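Local coordinates for protein mandelate racemase / muconate lactonizing enzyme (Burkholderia pseudomallei, PDB 2POD) that is of unproven function but belongs to the enolase superfamily, binds a sodium ion at its barrel and may act as a lyase, at residues 59-64 against 94-99; 82-87 against 296-301; 7-12 against 396-401. All blocks are in the same frame, centred on the assembly; numbering follows the deposited sequence.

Interaction 1 (59-64 against 94-99)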
loop_
_atom_site.group_PDB
_atom_site.type_symbol
_atom_site.label_atom_id
_atom_site.label_comp_id
_atom_site.label_asym_id
_atom_site.label_seq_id
_atom_site.Cartn_x
_atom_site.Cartn_y
_atom_site.Cartn_z
ATOM N N ASP B 59 -14.556 21.894 -39.387
ATOM C CA ASP B 59 -15.027 22.920 -38.445
ATOM C C ASP B 59 -13.998 23.179 -37.339
ATOM O O ASP B 59 -13.708 22.282 -36.559
ATOM C CB ASP B 59 -16.343 22.434 -37.815
ATOM C CG ASP B 59 -17.203 23.563 -37.264
ATOM O OD1 ASP B 59 -16.669 24.606 -36.805
ATOM O OD2 ASP B 59 -18.438 23.385 -37.291
ATOM N N PRO B 60 -13.448 24.407 -37.261
ATOM C CA PRO B 60 -12.475 24.775 -36.217
ATOM C C PRO B 60 -13.056 24.878 -34.798
ATOM O O PRO B 60 -12.303 24.901 -33.816
ATOM C CB PRO B 60 -12.002 26.162 -36.666
ATOM C CG PRO B 60 -13.145 26.709 -37.424
ATOM C CD PRO B 60 -13.691 25.535 -38.181
ATOM N N LEU B 61 -14.382 24.949 -34.698
ATOM C CA LEU B 61 -15.054 25.107 -33.413
ATOM C C LEU B 61 -15.144 23.772 -32.668
ATOM O O LEU B 61 -15.443 23.734 -31.478
ATOM C CB LEU B 61 -16.444 25.718 -33.608
ATOM C CG LEU B 61 -16.640 27.233 -33.456
ATOM C CD1 LEU B 61 -15.772 28.042 -34.408
ATOM C CD2 LEU B 61 -18.110 27.577 -33.666
ATOM N N GLN B 62 -14.865 22.683 -33.373
ATOM C CA GLN B 62 -14.837 21.365 -32.764
ATOM C C GLN B 62 -13.513 21.076 -32.045
ATOM O O GLN B 62 -12.794 20.141 -32.381
ATOM C CB GLN B 62 -15.188 20.298 -33.798
ATOM C CG GLN B 62 -16.594 20.470 -34.349
ATOM C CD GLN B 62 -16.927 19.520 -35.474
ATOM O OE1 GLN B 62 -16.146 18.632 -35.810
ATOM N NE2 GLN B 62 -18.104 19.702 -36.064
ATOM N N ILE B 63 -13.234 21.880 -31.023
ATOM C CA ILE B 63 -11.905 22.005 -30.436
ATOM C C ILE B 63 -11.518 20.744 -29.650
ATOM O O ILE B 63 -10.432 20.191 -29.853
ATOM C CB ILE B 63 -11.803 23.279 -29.552
ATOM C CG1 ILE B 63 -11.960 24.538 -30.416
ATOM C CG2 ILE B 63 -10.482 23.320 -28.816
ATOM C CD1 ILE B 63 -11.839 25.861 -29.658
ATOM N N ASP B 64 -12.421 20.286 -28.782
ATOM C CA ASP B 64 -12.284 18.998 -28.101
ATOM C C ASP B 64 -12.140 17.805 -29.047
ATOM O O ASP B 64 -11.342 16.896 -28.780
ATOM C CB ASP B 64 -13.453 18.761 -27.135
ATOM C CG ASP B 64 -13.280 19.481 -25.800
ATOM O OD1 ASP B 64 -12.138 19.844 -25.426
ATOM O OD2 ASP B 64 -14.298 19.685 -25.116
ATOM N N TRP B 94 -8.714 28.161 -30.415
ATOM C CA TRP B 94 -9.317 29.011 -29.392
ATOM C C TRP B 94 -9.400 30.491 -29.803
ATOM O O TRP B 94 -10.340 31.204 -29.428
ATOM C CB TRP B 94 -8.599 28.834 -28.041
ATOM C CG TRP B 94 -8.965 27.530 -27.360
ATOM C CD1 TRP B 94 -8.228 26.385 -27.339
ATOM C CD2 TRP B 94 -10.171 27.240 -26.635
ATOM N NE1 TRP B 94 -8.886 25.403 -26.639
ATOM C CE2 TRP B 94 -10.084 25.898 -26.199
ATOM C CE3 TRP B 94 -11.317 27.983 -26.311
ATOM C CZ2 TRP B 94 -11.102 25.278 -25.455
ATOM C CZ3 TRP B 94 -12.327 27.369 -25.565
ATOM C CH2 TRP B 94 -12.211 26.028 -25.148
ATOM N N ASP B 95 -8.415 30.940 -30.576
ATOM C CA ASP B 95 -8.444 32.270 -31.166
ATOM C C ASP B 95 -9.629 32.445 -32.127
ATOM O O ASP B 95 -10.354 33.435 -32.046
ATOM C CB ASP B 95 -7.115 32.560 -31.861
ATOM C CG ASP B 95 -6.840 34.045 -32.013
ATOM O OD1 ASP B 95 -7.437 34.863 -31.272
ATOM O OD2 ASP B 95 -6.010 34.391 -32.876
ATOM N N ILE B 96 -9.834 31.453 -32.991
ATOM C CA ILE B 96 -10.974 31.397 -33.908
ATOM C C ILE B 96 -12.331 31.435 -33.197
ATOM O O ILE B 96 -13.159 32.307 -33.485
ATOM C CB ILE B 96 -10.889 30.161 -34.846
ATOM C CG1 ILE B 96 -9.718 30.310 -35.820
ATOM C CG2 ILE B 96 -12.186 29.975 -35.630
ATOM C CD1 ILE B 96 -9.397 29.046 -36.583
ATOM N N PHE B 97 -12.534 30.491 -32.276
ATOM C CA PHE B 97 -13.704 30.418 -31.392
ATOM C C PHE B 97 -14.026 31.783 -30.765
ATOM O O PHE B 97 -15.180 32.211 -30.770
ATOM C CB PHE B 97 -13.433 29.352 -30.311
ATOM C CG PHE B 97 -14.654 28.907 -29.523
ATOM C CD1 PHE B 97 -15.955 29.226 -29.924
ATOM C CD2 PHE B 97 -14.485 28.139 -28.367
ATOM C CE1 PHE B 97 -17.057 28.812 -29.181
ATOM C CE2 PHE B 97 -15.577 27.712 -27.621
ATOM C CZ PHE B 97 -16.869 28.052 -28.029
ATOM N N GLY B 98 -13.000 32.465 -30.253
ATOM C CA GLY B 98 -13.143 33.816 -29.714
ATOM C C GLY B 98 -13.684 34.883 -30.660
ATOM O O GLY B 98 -14.585 35.653 -30.301
ATOM N N LYS B 99 -13.149 34.926 -31.875
ATOM C CA LYS B 99 -13.561 35.939 -32.836
ATOM C C LYS B 99 -14.900 35.612 -33.492
ATOM O O LYS B 99 -15.604 36.512 -33.937
ATOM C CB LYS B 99 -12.483 36.167 -33.887
ATOM C CG LYS B 99 -11.137 36.580 -33.332
ATOM C CD LYS B 99 -10.062 36.461 -34.386
ATOM C CE LYS B 99 -8.770 37.112 -33.933
ATOM N NZ LYS B 99 -7.661 36.793 -34.882
#
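Ile63 loses the most surface in this contact, and it packs against two aromatic rings of the segment 94-99. Its two branches do different work. CD1 sits over the face of the Trp94 indole, 3.9 Å from the centroid of the five-membered ring and 17° off the ring normal, a CH-pi contact. It also meets Phe97 at CD2, 3.7 Å away, so one methyl touches both aromatic side chains. The other branch, CG2, approaches the indole at NE1, 3.4 Å off. Ile63 CG1 lies beside the backbone N (chi1 -65°), which leaves CG2 anti to it; the two branches thus reach the indole separately.

Phe97 has a second neighbour. Leu61 crosses it at about a right angle, with CG 4.1 Å from Phe97 CD1. The Pro60 ring crosses Ile96 at about a right angle, with Pro60 CG 3.8 Å from Ile96 CG2. No hydrogen bond joins the two segments; the contact is apolar.

The turn that presents these side chains is fixed from within. Asp59 OD1 accepts from Leu61 N in an Asx turn, and Gln62 is the N-cap residue of helix 63-69.

The contact joins the start of helix 63-69 to helix 81-101 in the N-terminal domain. Helix 301-314 of the barrel touches Ile63 and Trp94, and helix 105-108 packs on Trp94 and Phe97. Gln107 of a second subunit hydrogen-bonds to Leu61 O.

Interaction 2 (82-87 against 296-301)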
loop_
_atom_site.group_PDB
_atom_site.type_symbol
_atom_site.label_atom_id
_atom_site.label_comp_id
_atom_site.label_asym_id
_atom_site.label_seq_id
_atom_site.Cartn_x
_atom_site.Cartn_y
_atom_site.Cartn_z
ATOM N N GLU B 82 5.365 16.531 -32.077
ATOM C CA GLU B 82 3.928 16.281 -32.205
ATOM C C GLU B 82 3.090 17.066 -31.179
ATOM O O GLU B 82 2.132 17.755 -31.549
ATOM C CB GLU B 82 3.647 14.779 -32.085
ATOM C CG GLU B 82 4.280 13.897 -33.183
ATOM C CD GLU B 82 5.711 13.441 -32.893
ATOM O OE1 GLU B 82 6.313 13.879 -31.888
ATOM O OE2 GLU B 82 6.240 12.640 -33.692
HETATM N N MSE B 83 3.478 16.978 -29.906
HETATM C CA MSE B 83 2.747 17.618 -28.807
HETATM C C MSE B 83 2.763 19.143 -28.864
HETATM O O MSE B 83 1.757 19.785 -28.578
HETATM C CB MSE B 83 3.301 17.149 -27.456
HETATM C CG MSE B 83 2.519 17.617 -26.243
HETATM SE SE MSE B 83 0.683 16.960 -26.130
HETATM C CE MSE B 83 0.941 15.064 -26.502
ATOM N N ARG B 84 3.911 19.711 -29.218
ATOM C CA ARG B 84 4.051 21.161 -29.355
ATOM C C ARG B 84 3.307 21.692 -30.588
ATOM O O ARG B 84 2.731 22.777 -30.555
ATOM C CB ARG B 84 5.529 21.556 -29.406
ATOM C CG ARG B 84 6.311 21.259 -28.126
ATOM C CD ARG B 84 7.714 21.894 -28.148
ATOM N NE ARG B 84 8.424 21.669 -29.406
ATOM C CZ ARG B 84 9.158 20.594 -29.691
ATOM N NH1 ARG B 84 9.746 20.500 -30.871
ATOM N NH2 ARG B 84 9.305 19.612 -28.810
ATOM N N GLY B 85 3.312 20.905 -31.663
ATOM C CA GLY B 85 2.578 21.241 -32.885
ATOM C C GLY B 85 1.085 21.259 -32.635
ATOM O O GLY B 85 0.399 22.218 -33.003
ATOM N N ASN B 86 0.597 20.202 -31.983
ATOM C CA ASN B 86 -0.791 20.111 -31.549
ATOM C C ASN B 86 -1.209 21.269 -30.661
ATOM O O ASN B 86 -2.287 21.831 -30.840
ATOM C CB ASN B 86 -1.050 18.782 -30.844
ATOM C CG ASN B 86 -1.040 17.610 -31.799
ATOM O OD1 ASN B 86 -1.156 17.784 -33.015
ATOM N ND2 ASN B 86 -0.897 16.402 -31.256
ATOM N N SER B 87 -0.344 21.636 -29.723
ATOM C CA SER B 87 -0.647 22.707 -28.791
ATOM C C SER B 87 -0.749 24.080 -29.453
ATOM O O SER B 87 -1.653 24.853 -29.130
ATOM C CB SER B 87 0.359 22.733 -27.651
ATOM O OG SER B 87 0.590 21.438 -27.153
ATOM N N ILE B 296 1.185 25.848 -21.768
ATOM C CA ILE B 296 0.131 25.572 -22.757
ATOM C C ILE B 296 0.606 25.233 -24.175
ATOM O O ILE B 296 -0.117 24.596 -24.935
ATOM C CB ILE B 296 -1.062 26.598 -22.745
ATOM C CG1 ILE B 296 -0.894 27.722 -23.772
ATOM C CG2 ILE B 296 -1.429 27.053 -21.326
ATOM C CD1 ILE B 296 -0.006 28.848 -23.356
ATOM N N SER B 297 1.829 25.622 -24.519
ATOM C CA SER B 297 2.406 25.234 -25.798
ATOM C C SER B 297 3.147 23.894 -25.783
ATOM O O SER B 297 3.554 23.405 -26.840
ATOM C CB SER B 297 3.328 26.324 -26.320
ATOM O OG SER B 297 4.519 26.382 -25.554
ATOM N N TRP B 298 3.331 23.311 -24.599
ATOM C CA TRP B 298 4.037 22.033 -24.475
ATOM C C TRP B 298 3.145 20.910 -23.968
ATOM O O TRP B 298 3.529 19.747 -24.058
ATOM C CB TRP B 298 5.290 22.142 -23.578
ATOM C CG TRP B 298 6.317 23.151 -24.025
ATOM C CD1 TRP B 298 6.484 23.659 -25.284
ATOM C CD2 TRP B 298 7.320 23.770 -23.210
ATOM N NE1 TRP B 298 7.520 24.561 -25.299
ATOM C CE2 TRP B 298 8.053 24.647 -24.041
ATOM C CE3 TRP B 298 7.672 23.672 -21.857
ATOM C CZ2 TRP B 298 9.113 25.422 -23.567
ATOM C CZ3 TRP B 298 8.730 24.449 -21.383
ATOM C CH2 TRP B 298 9.436 25.311 -22.237
ATOM N N CYS B 299 1.968 21.256 -23.434
ATOM C CA CYS B 299 1.166 20.313 -22.649
ATOM C C CYS B 299 -0.070 19.755 -23.353
ATOM O O CYS B 299 -0.734 18.877 -22.818
ATOM C CB CYS B 299 0.765 20.922 -21.307
ATOM S SG CYS B 299 -0.613 22.100 -21.399
ATOM N N GLY B 300 -0.381 20.259 -24.543
ATOM C CA GLY B 300 -1.558 19.805 -25.284
ATOM C C GLY B 300 -2.560 20.911 -25.555
ATOM O O GLY B 300 -3.695 20.645 -25.948
ATOM N N GLY B 301 -2.142 22.156 -25.355
ATOM C CA GLY B 301 -2.940 23.295 -25.782
ATOM C C GLY B 301 -3.761 23.813 -24.628
ATOM O O GLY B 301 -3.634 23.320 -23.505
#
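Met83, Arg84 and Ser87 touch the loop 296-301, which follows strand 289-294 of the TIM-barrel-like C-terminal domain of the enolase superfamily and leads into helix 301-314. At this domain interface it meets helix 81-101 of the N-terminal domain. Met83 is a selenomethionine. Its CG, anti to the backbone N (chi1 -173°), comes within 3.2 Å of Trp298 O. The chain then bends, and SE rests 3.7 Å from Gly300 CA.

Arg84 can be followed outward. Its CA makes a CA-H...O contact with Ser297 O, and CB lies 3.7 Å from the same oxygen. CG reaches Ser297 O and Trp298 CD1. CD is 3.6 Å from Trp298 CD1, and the guanidinium plane stands 84° from the indole plane. At the tip, NH1 hydrogen-bonds to Gly39 O, while NH2 hydrogen-bonds to Ala79 O and forms a salt bridge to Glu82 of a third subunit. Trp298 NE1 hydrogen-bonds to Phe37 O, and its ring touches Glu272, a sodium ligand.

Ser87 CB touches Ile296 O and Ser297 O. Gly300 and Gly301 have positive phi. The one hydrogen bond across the contact is weak: Gly300 N gives to Ser87 OG at 3.0 Å, with an N-H...O angle of 129°.

Interaction 3 (7-12 against 396-401)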
loop_
_atom_site.group_PDB
_atom_site.type_symbol
_atom_site.label_atom_id
_atom_site.label_comp_id
_atom_site.label_asym_id
_atom_site.label_seq_id
_atom_site.Cartn_x
_atom_site.Cartn_y
_atom_site.Cartn_z
ATOM N N GLU B 7 -6.678 26.667 -44.755
ATOM C CA GLU B 7 -5.246 26.929 -44.894
ATOM C C GLU B 7 -4.558 27.021 -43.524
ATOM O O GLU B 7 -5.077 27.646 -42.599
ATOM C CB GLU B 7 -5.035 28.228 -45.677
ATOM C CG GLU B 7 -3.700 28.349 -46.389
ATOM C CD GLU B 7 -3.616 29.610 -47.232
ATOM O OE1 GLU B 7 -3.000 30.596 -46.771
ATOM O OE2 GLU B 7 -4.180 29.620 -48.349
ATOM N N ILE B 8 -3.393 26.391 -43.408
ATOM C CA ILE B 8 -2.565 26.483 -42.205
ATOM C C ILE B 8 -1.163 26.983 -42.562
ATOM O O ILE B 8 -0.513 26.439 -43.450
ATOM C CB ILE B 8 -2.530 25.120 -41.413
ATOM C CG1 ILE B 8 -3.875 24.885 -40.704
ATOM C CG2 ILE B 8 -1.399 25.099 -40.384
ATOM C CD1 ILE B 8 -4.175 23.445 -40.364
ATOM N N GLU B 9 -0.711 28.028 -41.873
ATOM C CA GLU B 9 0.567 28.670 -42.172
ATOM C C GLU B 9 1.490 28.569 -40.972
ATOM O O GLU B 9 1.092 28.920 -39.870
ATOM C CB GLU B 9 0.350 30.156 -42.470
ATOM C CG GLU B 9 0.012 30.483 -43.898
ATOM C CD GLU B 9 0.201 31.960 -44.209
ATOM O OE1 GLU B 9 1.168 32.294 -44.928
ATOM O OE2 GLU B 9 -0.613 32.784 -43.728
ATOM N N THR B 10 2.727 28.129 -41.183
ATOM C CA THR B 10 3.752 28.248 -40.141
ATOM C C THR B 10 4.766 29.344 -40.443
ATOM O O THR B 10 5.149 29.554 -41.595
ATOM C CB THR B 10 4.488 26.921 -39.881
ATOM O OG1 THR B 10 5.079 26.457 -41.100
ATOM C CG2 THR B 10 3.521 25.866 -39.339
ATOM N N LEU B 11 5.185 30.046 -39.395
ATOM C CA LEU B 11 6.110 31.155 -39.527
ATOM C C LEU B 11 7.298 30.904 -38.612
ATOM O O LEU B 11 7.134 30.789 -37.393
ATOM C CB LEU B 11 5.434 32.475 -39.121
ATOM C CG LEU B 11 4.093 33.033 -39.629
ATOM C CD1 LEU B 11 4.162 34.542 -39.516
ATOM C CD2 LEU B 11 3.720 32.650 -41.055
ATOM N N ARG B 12 8.490 30.826 -39.198
ATOM C CA ARG B 12 9.723 30.661 -38.431
ATOM C C ARG B 12 10.667 31.859 -38.582
ATOM O O ARG B 12 11.387 31.964 -39.577
ATOM C CB ARG B 12 10.450 29.385 -38.850
ATOM C CG ARG B 12 9.823 28.094 -38.362
ATOM C CD ARG B 12 10.804 26.925 -38.451
ATOM N NE ARG B 12 11.071 26.527 -39.833
ATOM C CZ ARG B 12 12.185 26.814 -40.503
ATOM N NH1 ARG B 12 12.326 26.409 -41.757
ATOM N NH2 ARG B 12 13.158 27.504 -39.926
ATOM N N VAL B 396 8.436 30.943 -44.200
ATOM C CA VAL B 396 7.040 30.525 -44.207
ATOM C C VAL B 396 6.852 29.170 -44.875
ATOM O O VAL B 396 7.625 28.781 -45.750
ATOM C CB VAL B 396 6.095 31.578 -44.851
ATOM C CG1 VAL B 396 6.068 32.848 -44.025
ATOM C CG2 VAL B 396 6.486 31.873 -46.304
ATOM N N ARG B 397 5.825 28.452 -44.439
ATOM C CA ARG B 397 5.378 27.242 -45.109
ATOM C C ARG B 397 3.855 27.181 -45.019
ATOM O O ARG B 397 3.262 27.682 -44.064
ATOM C CB ARG B 397 6.041 26.007 -44.481
ATOM C CG ARG B 397 5.916 24.719 -45.301
ATOM C CD ARG B 397 7.275 24.110 -45.627
ATOM N NE ARG B 397 7.746 23.185 -44.597
ATOM C CZ ARG B 397 7.439 21.889 -44.536
ATOM N NH1 ARG B 397 7.931 21.145 -43.556
ATOM N NH2 ARG B 397 6.640 21.333 -45.440
ATOM N N ASN B 398 3.236 26.584 -46.032
ATOM C CA ASN B 398 1.800 26.684 -46.256
ATOM C C ASN B 398 1.236 25.320 -46.637
ATOM O O ASN B 398 1.875 24.549 -47.351
ATOM C CB ASN B 398 1.520 27.699 -47.375
ATOM C CG ASN B 398 0.048 28.066 -47.490
ATOM O OD1 ASN B 398 -0.760 27.303 -48.026
ATOM N ND2 ASN B 398 -0.304 29.251 -47.002
ATOM N N THR B 399 0.034 25.034 -46.156
ATOM C CA THR B 399 -0.726 23.872 -46.597
ATOM C C THR B 399 -2.202 24.253 -46.695
ATOM O O THR B 399 -2.699 25.023 -45.871
ATOM C CB THR B 399 -0.518 22.682 -45.631
ATOM O OG1 THR B 399 -1.426 21.617 -45.948
ATOM C CG2 THR B 399 -0.718 23.124 -44.188
ATOM N N SER B 400 -2.891 23.734 -47.712
ATOM C CA SER B 400 -4.255 24.176 -48.034
ATOM C C SER B 400 -5.138 23.112 -48.702
ATOM O O SER B 400 -4.732 21.952 -48.841
ATOM C CB SER B 400 -4.241 25.477 -48.856
ATOM O OG SER B 400 -3.235 25.459 -49.856
ATOM N N ASP B 401 -6.348 23.521 -49.091
ATOM C CA ASP B 401 -7.265 22.694 -49.884
ATOM C C ASP B 401 -6.714 22.441 -51.289
ATOM O O ASP B 401 -7.231 21.603 -52.031
ATOM C CB ASP B 401 -8.639 23.371 -49.986
ATOM C CG ASP B 401 -9.538 23.072 -48.795
ATOM O OD1 ASP B 401 -9.621 23.924 -47.886
ATOM O OD2 ASP B 401 -10.174 21.994 -48.771
#
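Strands 7-12 and 396-400 run antiparallel, their axes 4.8 Å apart at closest approach and 168° between their directions. Ile8 pairs with Thr399 and Thr10 with Arg397 as hydrogen-bonded pairs, giving four backbone bonds. Ile8 N to Thr399 O is 2.9 Å. Glu7 with Ser400, Glu9 with Asn398 and Leu11 with Val396 are the non-hydrogen-bonded pairs between and beside them.

The face carrying Glu7, Glu9 and Leu11 holds the one side-chain hydrogen bond across the strands. Asn398 ND2 gives to Glu7 OE1 at 3.0 Å with an N-H...O angle of 162°. The acceptor lies in the amide plane of Asn398, but ND2 stands well above the carboxylate plane, 68° out of it. The bond is diagonal, since Glu7 is paired with Ser400. Glu7 CG, anti to the backbone N, also meets Ser400 CB. Glu9 CG lies 3.4 Å from Asn398 ND2. The Glu9 carboxylate is hydrogen-bonded to His25 and salt-bridged to Arg389. Leu11 CD2 and Val396 CG1 touch side by side at 3.8 Å.

On the other face, Thr399 CG2 lies 3.4 Å from Ile8 O and also packs on Ile8 CB. Thr10 OG1 lies 3.5 Å from Arg397 CB and is hydrogen-bonded to Glu44 and His48.

The C-terminal strand 394-400 thus joins the four-stranded antiparallel sheet of the N-terminal domain as its outermost strand on this side. Strand 5-13 lies between it and strand 19-26, and helix 40-55 packs beneath the face that carries Thr10, Arg397 and Thr399.

Read from the N terminus, interaction 3 starts first and ends last. Strand 7-12 pairs with the C-terminal segment 396-401, so the loop it closes contains both other contacts. Within it, 59-64 meets 94-99 in interaction 1, the shortest of the three closures, inside the N-terminal domain. Interaction 2 starts at 82-87, before interaction 1 is completed, and closes far along the chain at 296-301; the two therefore cross. Both use helix 81-101, with their centres about 16 Å apart. Interaction 2 ties that helix to the barrel, interaction 1 ties it to helix 63-69, and interaction 3 brings the chain end back to the N-terminal sheet.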